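Local coordinates for extrinsic protein in photosystem II (Chaetoceros gracilis, PDB 4K7B), which is an extrinsic protein of diatom photosystem II, with a PsbQ-like helical domain, and probably binds at the surface of the photosystem, at residues 16-21 and 93-98. Numbering follows the deposited sequence.
Sequences YGDRIA and RPLPEI. With SO4 (sulfate ion), chain C.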
loop_
_atom_site.group_PDB
_atom_site.type_symbol
_atom_site.label_atom_id
_atom_site.label_comp_id
_atom_site.label_asym_id
_atom_site.label_seq_id
_atom_site.Cartn_x
_atom_site.Cartn_y
_atom_site.Cartn_z
ATOM N N TYR A 16 -6.316 -6.229 2.043
ATOM C CA TYR A 16 -5.412 -5.201 2.558
ATOM C C TYR A 16 -4.381 -4.826 1.498
ATOM O O TYR A 16 -4.016 -3.651 1.371
ATOM C CB TYR A 16 -4.767 -5.634 3.878
ATOM C CG TYR A 16 -5.824 -5.890 4.917
ATOM C CD1 TYR A 16 -6.701 -4.871 5.296
ATOM C CD2 TYR A 16 -5.986 -7.146 5.491
ATOM C CE1 TYR A 16 -7.698 -5.098 6.217
ATOM C CE2 TYR A 16 -6.983 -7.383 6.412
ATOM C CZ TYR A 16 -7.831 -6.353 6.772
ATOM O OH TYR A 16 -8.821 -6.571 7.690
ATOM N N GLY A 17 -3.929 -5.811 0.719
ATOM C CA GLY A 17 -3.053 -5.494 -0.383
ATOM C C GLY A 17 -3.726 -4.527 -1.340
ATOM O O GLY A 17 -3.073 -3.607 -1.833
ATOM N N ASP A 18 -5.018 -4.725 -1.607
ATOM C CA ASP A 18 -5.719 -3.813 -2.516
ATOM C C ASP A 18 -5.860 -2.417 -1.901
ATOM O O ASP A 18 -5.715 -1.412 -2.617
ATOM C CB ASP A 18 -7.085 -4.353 -2.944
ATOM C CG ASP A 18 -6.982 -5.528 -3.900
ATOM O OD1 ASP A 18 -5.862 -5.854 -4.368
ATOM O OD2 ASP A 18 -8.042 -6.127 -4.185
ATOM N N ARG A 19 -6.126 -2.349 -0.595
ATOM C CA ARG A 19 -6.149 -1.031 0.061
ATOM C C ARG A 19 -4.809 -0.310 -0.093
ATOM O O ARG A 19 -4.754 0.911 -0.323
ATOM C CB ARG A 19 -6.542 -1.150 1.538
ATOM C CG ARG A 19 -8.019 -1.453 1.737
ATOM C CD ARG A 19 -8.417 -1.696 3.195
ATOM N NE ARG A 19 -7.981 -0.623 4.099
ATOM C CZ ARG A 19 -8.203 -0.612 5.416
ATOM N NH1 ARG A 19 -8.864 -1.611 5.990
ATOM N NH2 ARG A 19 -7.760 0.397 6.172
ATOM N N ILE A 20 -3.722 -1.063 0.021
ATOM C CA ILE A 20 -2.398 -0.470 -0.123
ATOM C C ILE A 20 -2.111 -0.047 -1.575
ATOM O O ILE A 20 -1.604 1.047 -1.817
ATOM C CB ILE A 20 -1.315 -1.422 0.433
ATOM C CG1 ILE A 20 -1.518 -1.579 1.945
ATOM C CG2 ILE A 20 0.074 -0.933 0.083
ATOM C CD1 ILE A 20 -0.815 -2.794 2.531
ATOM N N ALA A 21 -2.479 -0.881 -2.533
ATOM C CA ALA A 21 -2.258 -0.547 -3.931
ATOM C C ALA A 21 -3.059 0.682 -4.338
ATOM O O ALA A 21 -2.616 1.463 -5.183
ATOM C CB ALA A 21 -2.624 -1.738 -4.817
ATOM N N ARG A 93 0.431 -6.255 -6.118
ATOM C CA ARG A 93 0.434 -5.755 -7.475
ATOM C C ARG A 93 -0.328 -4.443 -7.571
ATOM O O ARG A 93 -1.301 -4.238 -6.859
ATOM C CB ARG A 93 -0.147 -6.815 -8.412
ATOM C CG ARG A 93 0.710 -8.082 -8.413
ATOM C CD ARG A 93 0.158 -9.181 -9.297
ATOM N NE ARG A 93 1.163 -10.220 -9.503
ATOM C CZ ARG A 93 1.384 -11.229 -8.665
ATOM N NH1 ARG A 93 0.660 -11.345 -7.559
ATOM N NH2 ARG A 93 2.326 -12.123 -8.932
ATOM N N PRO A 94 0.137 -3.528 -8.426
ATOM C CA PRO A 94 -0.629 -2.297 -8.620
ATOM C C PRO A 94 -2.006 -2.588 -9.201
ATOM O O PRO A 94 -2.252 -3.675 -9.729
ATOM C CB PRO A 94 0.213 -1.508 -9.622
ATOM C CG PRO A 94 1.591 -2.084 -9.506
ATOM C CD PRO A 94 1.389 -3.529 -9.204
ATOM N N LEU A 95 -2.916 -1.635 -9.079
ATOM C CA LEU A 95 -4.251 -1.829 -9.630
ATOM C C LEU A 95 -4.290 -1.423 -11.115
ATOM O O LEU A 95 -3.422 -0.702 -11.588
ATOM C CB LEU A 95 -5.294 -1.122 -8.752
ATOM C CG LEU A 95 -5.532 -1.871 -7.428
ATOM C CD1 LEU A 95 -6.206 -0.988 -6.380
ATOM C CD2 LEU A 95 -6.324 -3.166 -7.653
ATOM N N PRO A 96 -5.263 -1.958 -11.877
ATOM C CA PRO A 96 -5.269 -1.652 -13.317
ATOM C C PRO A 96 -5.291 -0.154 -13.636
ATOM O O PRO A 96 -6.155 0.573 -13.157
ATOM C CB PRO A 96 -6.531 -2.369 -13.824
ATOM C CG PRO A 96 -7.254 -2.869 -12.591
ATOM C CD PRO A 96 -6.224 -3.008 -11.529
ATOM N N GLU A 97 -4.324 0.293 -14.431
ATOM C CA GLU A 97 -4.107 1.720 -14.667
ATOM C C GLU A 97 -4.901 2.298 -15.843
ATOM O O GLU A 97 -4.478 3.274 -16.466
ATOM C CB GLU A 97 -2.615 2.014 -14.836
ATOM N N ILE A 98 -6.052 1.697 -16.137
ATOM C CA ILE A 98 -6.920 2.169 -17.216
ATOM C C ILE A 98 -8.257 2.682 -16.677
ATOM O O ILE A 98 -9.217 2.878 -17.429
ATOM C CB ILE A 98 -7.138 1.077 -18.255
HETATM S S SO4 C . -9.986 0.133 9.206
HETATM O O1 SO4 C . -10.278 -1.082 8.434
HETATM O O2 SO4 C . -11.045 1.120 8.998
HETATM O O3 SO4 C . -9.919 -0.229 10.624
HETATM O O4 SO4 C . -8.711 0.724 8.790
HETATM O O HOH W 1 -2.234 0.878 -8.132
#
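At the C-terminal end of helix 6-21, Ala21 and Asp18 meet Leu95 of the extended, proline-rich chain that follows helix 76-89. Ala21 CB points at this chain and lies 3.5 Å from Arg93 O. Ala21 CB also packs on the isobutyl group of Leu95, 3.9 Å from its CG. Leu95 turns this CG beside its own backbone N (chi1 -73°). Leu95 CD1 sits 3.8 Å from Asp18 O, one helical turn before Ala21. A water bridges the two backbones. It donates to Ala21 O at 3.0 Å and accepts from Leu95 N at 2.8 Å. The contact thus lays the exit from the PsbQ-like helical bundle against the first helix, at the protein surface. Ala21 also touches Met87, and Ile20 packs on Phe45 and Tyr86. The CA-CB bond of Arg19 points away from the loop. Its chain bends at chi3 (52°), and the guanidinium grips a sulfate, probably from the crystallisation liquor. Arg19 NH2 donates to sulfate O4 at 2.8 Å, and Arg19 NH1 to sulfate O1 at 2.9 Å. Arg19 NE forms a salt bridge with Glu38 OE2. An alanine here would probably leave Glu38 without this partner and the sulfate without two donors. Asn40 ND2 also binds the sulfate.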